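Long-range contact in muramidase (Sodiomyces alcalophilus, PDB 6ZM8), which cleaves peptidoglycan of bacterial cell walls as a fungal lysozyme-type muramidase of glycoside hydrolase family 25: residues T128-W140 and F151-A163. Residues are numbered along the deposited sequence; the frame is centred on the assembly and turned at random.
Sequences TSRWPVIYTTTDW and FANRCPLWIARYA
W131 lies against the chain of R154: CD of the arginine sits above one face of the indole, 3.5 Å from the centroid of the six-membered ring, a CH-pi contact. CB and CG of R154 run along the same ring system, and the bend at chi3 (-68°) brings the guanidinium edge-on to the indole, with NH1 nearest CZ3 and CH2, in an off-centre cation-pi contact, its plane turned 72° from the indole, while NH1 makes a salt bridge to E118 of helix 110-128. Were W131 cut back to alanine, the R154 chain would probably lose the flat surface it lies on, leaving its guanidinium freer to swing away from E118.

Further along, I134 reaches over with CD1, which meets CB of F151 at 3.6 Å and CB of C155 at 3.7 Å. Both its backbone polar groups turn to the same neighbouring strand: I134 N donates to P156 O (2.9 Å) and I134 O accepts from W158 N (2.8 Å). T136 N to W158 O and A160 N to T136 O continue the ladder.

On the other face of the sheet, Y135 and W158 form an edge-to-face pair. With CG anti to the backbone N in both, the tyrosine points CD2 at the indole face, 3.5 Å from W158 CD2, the ring planes 78° apart. Y135 OH passes A160 CB and is hydrogen-bonded to Q180 OE1. Strands 133-136 and 157-160, joined through helix 138-145, thus pair in parallel as a beta-alpha-beta unit, characteristic of the TIM-barrel-like fold of GH25 muramidases.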
ATOM      1  N   THR A 128      13.274   8.172   0.739  1.00  5.78           N
ATOM      2  CA  THR A 128      12.757   8.271  -0.613  1.00  5.93           C
ATOM      3  C   THR A 128      12.310   9.667  -1.027  1.00  5.71           C
ATOM      4  O   THR A 128      12.140   9.886  -2.244  1.00  6.51           O
ATOM      5  CB  THR A 128      11.554   7.324  -0.831  1.00  6.17           C
ATOM      6  OG1 THR A 128      10.418   7.823  -0.115  1.00  5.87           O
ATOM      7  CG2 THR A 128      11.856   5.888  -0.499  1.00  6.62           C
ATOM      8  N   SER A 129      12.032  10.537  -0.063  1.00  5.52           N
ATOM      9  CA  SER A 129      11.378  11.836  -0.207  1.00  5.78           C
ATOM     10  C   SER A 129       9.854  11.762  -0.134  1.00  5.71           C
ATOM     11  O   SER A 129       9.215  12.830  -0.149  1.00  6.71           O
ATOM     12  CB  SER A 129      11.782  12.627  -1.467  1.00  6.32           C
ATOM     13  OG  SER A 129      11.035  12.271  -2.616  1.00  6.85           O
ATOM     14  N   ARG A 130       9.275  10.567  -0.068  1.00  5.45           N
ATOM     15  CA  ARG A 130       7.831  10.427  -0.115  1.00  5.56           C
ATOM     16  C   ARG A 130       7.268   9.918   1.207  1.00  5.35           C
ATOM     17  O   ARG A 130       7.827   9.018   1.841  1.00  5.75           O
ATOM     18  CB  ARG A 130       7.419   9.392  -1.173  1.00  6.12           C
ATOM     19  CG  ARG A 130       7.813   9.788  -2.604  1.00  7.20           C
ATOM     20  CD  ARG A 130       7.218  11.145  -2.998  1.00  8.21           C
ATOM     21  NE  ARG A 130       5.775  11.204  -2.830  1.00  8.28           N
ATOM     22  CZ  ARG A 130       4.867  10.852  -3.743  1.00  7.64           C
ATOM     23  NH1 ARG A 130       5.266  10.504  -4.979  1.00  7.77           N
ATOM     24  NH2 ARG A 130       3.565  10.912  -3.466  1.00  8.09           N
ATOM     25  N   TRP A 131       6.117  10.486   1.588  1.00  5.48           N
ATOM     26  CA  TRP A 131       5.317   9.860   2.629  1.00  5.60           C
ATOM     27  C   TRP A 131       4.644   8.623   2.014  1.00  5.34           C
ATOM     28  O   TRP A 131       4.096   8.689   0.922  1.00  6.08           O
ATOM     29  CB  TRP A 131       4.249  10.811   3.173  1.00  6.37           C
ATOM     30  CG  TRP A 131       4.840  12.030   3.809  1.00  6.73           C
ATOM     31  CD1 TRP A 131       4.805  13.301   3.324  1.00  8.56           C
ATOM     32  CD2 TRP A 131       5.608  12.099   5.009  1.00  7.33           C
ATOM     33  NE1 TRP A 131       5.497  14.148   4.146  1.00 10.36           N
ATOM     34  CE2 TRP A 131       6.004  13.437   5.188  1.00  9.43           C
ATOM     35  CE3 TRP A 131       6.024  11.159   5.943  1.00  8.78           C
ATOM     36  CZ2 TRP A 131       6.795  13.849   6.264  1.00 12.26           C
ATOM     37  CZ3 TRP A 131       6.804  11.582   7.007  1.00 11.53           C
ATOM     38  CH2 TRP A 131       7.190  12.908   7.170  1.00 12.89           C
ATOM     39  N   PRO A 132       4.679   7.486   2.705  1.00  5.21           N
ATOM     40  CA  PRO A 132       4.047   6.291   2.163  1.00  5.12           C
ATOM     41  C   PRO A 132       2.528   6.394   2.247  1.00  4.70           C
ATOM     42  O   PRO A 132       1.952   7.088   3.090  1.00  5.63           O
ATOM     43  CB  PRO A 132       4.589   5.177   3.039  1.00  5.77           C
ATOM     44  CG  PRO A 132       4.770   5.867   4.382  1.00  6.58           C
ATOM     45  CD  PRO A 132       5.239   7.271   4.044  1.00  5.92           C
ATOM     46  N   VAL A 133       1.878   5.618   1.370  1.00  4.57           N
ATOM     47  CA  VAL A 133       0.468   5.304   1.532  1.00  4.55           C
ATOM     48  C   VAL A 133       0.310   4.342   2.711  1.00  4.52           C
ATOM     49  O   VAL A 133       1.195   3.504   2.950  1.00  5.36           O
ATOM     50  CB  VAL A 133      -0.009   4.667   0.206  1.00  4.76           C
ATOM     51  CG1 VAL A 133      -1.376   4.001   0.306  1.00  5.61           C
ATOM     52  CG2 VAL A 133      -0.020   5.723  -0.898  1.00  5.61           C
ATOM     53  N   ILE A 134      -0.796   4.465   3.446  1.00  4.54           N
ATOM     54  CA  ILE A 134      -1.135   3.494   4.487  1.00  4.54           C
ATOM     55  C   ILE A 134      -2.334   2.679   4.013  1.00  4.30           C
ATOM     56  O   ILE A 134      -3.404   3.248   3.750  1.00  4.80           O
ATOM     57  CB  ILE A 134      -1.422   4.183   5.823  1.00  5.01           C
ATOM     58  CG1 ILE A 134      -0.121   4.732   6.401  1.00  5.72           C
ATOM     59  CG2 ILE A 134      -2.115   3.222   6.807  1.00  5.68           C
ATOM     60  CD1 ILE A 134      -0.294   5.593   7.641  1.00  6.47           C
ATOM     61  N   TYR A 135      -2.135   1.354   3.935  1.00  4.33           N
ATOM     62  CA  TYR A 135      -3.217   0.396   3.670  1.00  4.31           C
ATOM     63  C   TYR A 135      -3.630  -0.214   5.006  1.00  4.38           C
ATOM     64  O   TYR A 135      -2.792  -0.762   5.734  1.00  4.74           O
ATOM     65  CB  TYR A 135      -2.747  -0.701   2.723  1.00  4.70           C
ATOM     66  CG  TYR A 135      -3.744  -1.849   2.585  1.00  5.07           C
ATOM     67  CD1 TYR A 135      -3.749  -2.907   3.494  1.00  5.99           C
ATOM     68  CD2 TYR A 135      -4.662  -1.886   1.548  1.00  5.18           C
ATOM     69  CE1 TYR A 135      -4.629  -3.956   3.370  1.00  6.67           C
ATOM     70  CE2 TYR A 135      -5.538  -2.954   1.383  1.00  5.33           C
ATOM     71  CZ  TYR A 135      -5.522  -4.008   2.306  1.00  5.91           C
ATOM     72  OH  TYR A 135      -6.335  -5.099   2.182  1.00  6.90           O
ATOM     73  N   THR A 136      -4.918  -0.124   5.302  1.00  4.31           N
ATOM     74  CA  THR A 136      -5.436  -0.708   6.534  1.00  4.46           C
ATOM     75  C   THR A 136      -6.953  -0.888   6.387  1.00  4.44           C
ATOM     76  O   THR A 136      -7.534  -0.655   5.327  1.00  4.87           O
ATOM     77  CB  THR A 136      -5.045   0.179   7.748  1.00  4.61           C
ATOM     78  OG1 THR A 136      -5.210  -0.573   8.955  1.00  5.03           O
ATOM     79  CG2 THR A 136      -5.820   1.474   7.825  1.00  4.99           C
ATOM     80  N   THR A 137      -7.574  -1.310   7.499  1.00  4.67           N
ATOM     81  CA  THR A 137      -9.014  -1.333   7.624  1.00  4.72           C
ATOM     82  C   THR A 137      -9.406  -0.463   8.804  1.00  4.76           C
ATOM     83  O   THR A 137      -8.649  -0.289   9.760  1.00  5.06           O
ATOM     84  CB  THR A 137      -9.566  -2.750   7.815  1.00  4.99           C
ATOM     85  OG1 THR A 137      -9.159  -3.195   9.110  1.00  5.46           O
ATOM     86  CG2 THR A 137      -9.096  -3.691   6.723  1.00  5.69           C
ATOM     87  N   THR A 138     -10.639   0.076   8.768  1.00  5.00           N
ATOM     88  CA  THR A 138     -11.048   0.942   9.857  1.00  5.22           C
ATOM     89  C   THR A 138     -11.109   0.178  11.188  1.00  5.36           C
ATOM     90  O   THR A 138     -10.723   0.720  12.231  1.00  5.83           O
ATOM     91  CB  THR A 138     -12.368   1.638   9.524  1.00  6.00           C
ATOM     92  OG1 THR A 138     -12.096   2.386   8.354  1.00  6.78           O
ATOM     93  CG2 THR A 138     -12.855   2.519  10.648  1.00  7.12           C
ATOM     94  N   ASP A 139     -11.591  -1.047  11.143  1.00  5.42           N
ATOM     95  CA  ASP A 139     -11.702  -1.829  12.376  1.00  5.84           C
ATOM     96  C   ASP A 139     -10.319  -2.179  12.940  1.00  5.55           C
ATOM     97  O   ASP A 139     -10.121  -2.080  14.166  1.00  6.58           O
ATOM     98  CB  ASP A 139     -12.590  -3.068  12.159  1.00  6.65           C
ATOM     99  CG  ASP A 139     -12.189  -3.926  10.963  1.00  6.96           C
ATOM    100  OD1 ASP A 139     -12.239  -3.407   9.835  1.00  7.78           O
ATOM    101  OD2 ASP A 139     -11.831  -5.108  11.178  1.00  8.21           O
ATOM    102  N   TRP A 140      -9.370  -2.579  12.101  1.00  5.24           N
ATOM    103  CA  TRP A 140      -8.026  -2.873  12.641  1.00  5.26           C
ATOM    104  C   TRP A 140      -7.418  -1.601  13.221  1.00  5.18           C
ATOM    105  O   TRP A 140      -6.848  -1.584  14.307  1.00  5.56           O
ATOM    106  CB  TRP A 140      -7.107  -3.471  11.566  1.00  5.36           C
ATOM    107  CG  TRP A 140      -5.769  -3.879  12.137  1.00  5.42           C
ATOM    108  CD1 TRP A 140      -5.458  -5.105  12.622  1.00  6.06           C
ATOM    109  CD2 TRP A 140      -4.607  -3.059  12.341  1.00  5.13           C
ATOM    110  NE1 TRP A 140      -4.178  -5.134  13.116  1.00  6.21           N
ATOM    111  CE2 TRP A 140      -3.638  -3.880  12.978  1.00  5.58           C
ATOM    112  CE3 TRP A 140      -4.292  -1.715  12.092  1.00  5.25           C
ATOM    113  CZ2 TRP A 140      -2.401  -3.394  13.369  1.00  5.57           C
ATOM    114  CZ3 TRP A 140      -3.062  -1.221  12.517  1.00  5.37           C
ATOM    115  CH2 TRP A 140      -2.132  -2.054  13.155  1.00  5.56           C
ATOM    116  N   PHE A 151      -1.456  10.294  11.120  1.00  6.33           N
ATOM    117  CA  PHE A 151      -0.811  10.114   9.810  1.00  6.21           C
ATOM    118  C   PHE A 151      -1.631  10.709   8.676  1.00  6.22           C
ATOM    119  O   PHE A 151      -1.112  10.762   7.552  1.00  7.16           O
ATOM    120  CB  PHE A 151      -0.555   8.629   9.545  1.00  6.35           C
ATOM    121  CG  PHE A 151       0.215   8.035  10.689  1.00  6.23           C
ATOM    122  CD1 PHE A 151       1.548   8.361  10.903  1.00  7.29           C
ATOM    123  CD2 PHE A 151      -0.407   7.209  11.593  1.00  7.73           C
ATOM    124  CE1 PHE A 151       2.208   7.927  12.046  1.00  8.15           C
ATOM    125  CE2 PHE A 151       0.269   6.772  12.737  1.00  8.63           C
ATOM    126  CZ  PHE A 151       1.568   7.129  12.954  1.00  8.49           C
ATOM    127  N   ALA A 152      -2.862  11.150   8.913  1.00  6.67           N
ATOM    128  CA  ALA A 152      -3.760  11.480   7.810  1.00  7.64           C
ATOM    129  C   ALA A 152      -3.298  12.671   6.973  1.00  7.07           C
ATOM    130  O   ALA A 152      -3.552  12.704   5.767  1.00  8.96           O
ATOM    131  CB  ALA A 152      -5.156  11.730   8.328  1.00  9.49           C
ATOM    132  N   ASN A 153      -2.572  13.614   7.573  0.50  6.64           N
ATOM    133  CA  ASN A 153      -2.114  14.818   6.849  0.50  7.06           C
ATOM    134  C   ASN A 153      -0.763  14.612   6.137  0.50  7.75           C
ATOM    135  O   ASN A 153      -0.171  15.541   5.582  0.50  9.88           O
ATOM    136  CB  ASN A 153      -1.957  15.965   7.840  0.50  6.48           C
ATOM    137  CG  ASN A 153      -1.556  17.251   7.175  0.50  5.51           C
ATOM    138  OD1 ASN A 153      -2.227  17.748   6.263  0.50  5.38           O
ATOM    139  ND2 ASN A 153      -0.475  17.822   7.647  0.50  6.08           N
ATOM    140  N   ARG A 154      -0.237  13.440   6.199  1.00  6.01           N
ATOM    141  CA  ARG A 154       0.940  13.065   5.421  1.00  6.04           C
ATOM    142  C   ARG A 154       0.697  11.898   4.463  1.00  5.84           C
ATOM    143  O   ARG A 154       1.202  11.900   3.344  1.00  6.51           O
ATOM    144  CB  ARG A 154       2.107  12.679   6.346  1.00  6.23           C
ATOM    145  CG  ARG A 154       2.732  13.874   7.050  1.00  6.48           C
ATOM    146  CD  ARG A 154       3.730  13.467   8.126  1.00  6.86           C
ATOM    147  NE  ARG A 154       3.037  12.829   9.227  1.00  7.07           N
ATOM    148  CZ  ARG A 154       3.639  12.099  10.179  1.00  7.02           C
ATOM    149  NH1 ARG A 154       4.960  11.909  10.121  1.00  8.11           N
ATOM    150  NH2 ARG A 154       2.945  11.586  11.163  1.00  7.97           N
ATOM    151  N   CYS A 155       0.012  10.878   4.943  1.00  6.24           N
ATOM    152  CA  CYS A 155      -0.022   9.559   4.280  1.00  5.77           C
ATOM    153  C   CYS A 155      -1.374   9.349   3.631  1.00  5.60           C
ATOM    154  O   CYS A 155      -2.377   9.234   4.327  1.00  6.62           O
ATOM    155  CB  CYS A 155       0.189   8.453   5.300  1.00  5.97           C
ATOM    156  SG  CYS A 155       1.806   8.536   6.105  1.00  6.87           S
ATOM    157  N   PRO A 156      -1.429   9.233   2.294  1.00  5.41           N
ATOM    158  CA  PRO A 156      -2.704   8.920   1.658  1.00  5.40           C
ATOM    159  C   PRO A 156      -3.253   7.575   2.168  1.00  4.99           C
ATOM    160  O   PRO A 156      -2.471   6.632   2.398  1.00  5.57           O
ATOM    161  CB  PRO A 156      -2.356   8.829   0.162  1.00  6.37           C
ATOM    162  CG  PRO A 156      -1.087   9.689   0.037  1.00  7.26           C
ATOM    163  CD  PRO A 156      -0.335   9.406   1.321  1.00  6.20           C
ATOM    164  N   LEU A 157      -4.565   7.485   2.257  1.00  5.09           N
ATOM    165  CA  LEU A 157      -5.224   6.279   2.765  1.00  4.90           C
ATOM    166  C   LEU A 157      -5.606   5.337   1.634  1.00  4.51           C
ATOM    167  O   LEU A 157      -6.269   5.730   0.669  1.00  5.05           O
ATOM    168  CB  LEU A 157      -6.500   6.700   3.501  1.00  5.47           C
ATOM    169  CG  LEU A 157      -7.343   5.539   4.057  1.00  5.76           C
ATOM    170  CD1 LEU A 157      -6.595   4.768   5.149  1.00  6.35           C
ATOM    171  CD2 LEU A 157      -8.664   6.107   4.578  1.00  6.58           C
ATOM    172  N   TRP A 158      -5.236   4.071   1.831  1.00  4.42           N
ATOM    173  CA  TRP A 158      -5.675   2.951   0.991  1.00  4.44           C
ATOM    174  C   TRP A 158      -6.519   2.054   1.918  1.00  4.33           C
ATOM    175  O   TRP A 158      -5.983   1.327   2.748  1.00  5.20           O
ATOM    176  CB  TRP A 158      -4.465   2.246   0.404  1.00  4.29           C
ATOM    177  CG  TRP A 158      -4.746   1.098  -0.498  1.00  4.31           C
ATOM    178  CD1 TRP A 158      -5.940   0.635  -0.969  1.00  4.66           C
ATOM    179  CD2 TRP A 158      -3.733   0.240  -1.060  1.00  4.46           C
ATOM    180  NE1 TRP A 158      -5.740  -0.477  -1.777  1.00  4.93           N
ATOM    181  CE2 TRP A 158      -4.394  -0.736  -1.835  1.00  4.82           C
ATOM    182  CE3 TRP A 158      -2.340   0.175  -0.912  1.00  4.88           C
ATOM    183  CZ2 TRP A 158      -3.712  -1.786  -2.455  1.00  5.60           C
ATOM    184  CZ3 TRP A 158      -1.657  -0.882  -1.500  1.00  5.66           C
ATOM    185  CH2 TRP A 158      -2.346  -1.845  -2.262  1.00  6.11           C
ATOM    186  N   ILE A 159      -7.834   2.212   1.815  1.00  4.73           N
ATOM    187  CA  ILE A 159      -8.749   1.549   2.750  1.00  4.64           C
ATOM    188  C   ILE A 159      -9.294   0.280   2.108  1.00  4.51           C
ATOM    189  O   ILE A 159      -9.631   0.295   0.921  1.00  5.35           O
ATOM    190  CB  ILE A 159      -9.866   2.524   3.165  1.00  5.36           C
ATOM    191  CG1 ILE A 159     -10.644   2.040   4.384  1.00  6.67           C
ATOM    192  CG2 ILE A 159     -10.807   2.897   2.015  1.00  6.20           C
ATOM    193  CD1 ILE A 159      -9.819   1.987   5.650  1.00  7.03           C
ATOM    194  N   ALA A 160      -9.440  -0.769   2.901  1.00  4.75           N
ATOM    195  CA  ALA A 160     -10.007  -2.019   2.407  1.00  5.00           C
ATOM    196  C   ALA A 160     -11.392  -2.250   3.037  1.00  5.25           C
ATOM    197  O   ALA A 160     -11.533  -2.248   4.259  1.00  5.65           O
ATOM    198  CB  ALA A 160      -9.108  -3.189   2.686  1.00  5.90           C
ATOM    199  N   ARG A 161     -12.371  -2.512   2.166  1.00  5.43           N
ATOM    200  CA  ARG A 161     -13.709  -2.922   2.615  1.00  5.70           C
ATOM    201  C   ARG A 161     -14.424  -3.507   1.389  1.00  5.80           C
ATOM    202  O   ARG A 161     -14.681  -2.774   0.422  1.00  6.14           O
ATOM    203  CB  ARG A 161     -14.525  -1.775   3.179  1.00  6.57           C
ATOM    204  CG  ARG A 161     -15.860  -2.260   3.747  1.00  7.79           C
ATOM    205  CD  ARG A 161     -16.797  -1.146   4.095  1.00  9.84           C
ATOM    206  NE  ARG A 161     -17.924  -1.627   4.839  1.00 11.48           N
ATOM    207  CZ  ARG A 161     -19.114  -1.123   4.741  1.00 13.25           C
ATOM    208  NH1 ARG A 161     -19.481  -0.236   3.849  1.00 15.14           N
ATOM    209  NH2 ARG A 161     -20.030  -1.485   5.605  1.00 18.94           N
ATOM    210  N   TYR A 162     -14.733  -4.783   1.436  1.00  6.15           N
ATOM    211  CA  TYR A 162     -15.338  -5.446   0.270  1.00  6.54           C
ATOM    212  C   TYR A 162     -16.851  -5.377   0.455  1.00  7.08           C
ATOM    213  O   TYR A 162     -17.485  -6.254   1.058  1.00  8.11           O
ATOM    214  CB  TYR A 162     -14.841  -6.880   0.100  1.00  7.26           C
ATOM    215  CG  TYR A 162     -13.346  -7.032   0.016  1.00  6.73           C
ATOM    216  CD1 TYR A 162     -12.479  -5.939  -0.190  1.00  6.29           C
ATOM    217  CD2 TYR A 162     -12.780  -8.268   0.175  1.00  7.34           C
ATOM    218  CE1 TYR A 162     -11.113  -6.112  -0.203  1.00  6.31           C
ATOM    219  CE2 TYR A 162     -11.409  -8.455   0.169  1.00  7.71           C
ATOM    220  CZ  TYR A 162     -10.569  -7.365  -0.001  1.00  7.08           C
ATOM    221  OH  TYR A 162      -9.231  -7.590   0.015  1.00  8.43           O
ATOM    222  N   ALA A 163     -17.413  -4.272  -0.017  1.00  7.80           N
ATOM    223  CA  ALA A 163     -18.801  -3.913   0.200  1.00  8.36           C
ATOM    224  C   ALA A 163     -19.215  -2.948  -0.886  1.00  8.83           C
ATOM    225  O   ALA A 163     -18.392  -2.456  -1.657  1.00  9.11           O
ATOM    226  CB  ALA A 163     -19.023  -3.287   1.567  1.00  9.15           C
TER
HETATM  227  O   HOH W   1     -12.297  -0.553   6.436  1.00  6.37           O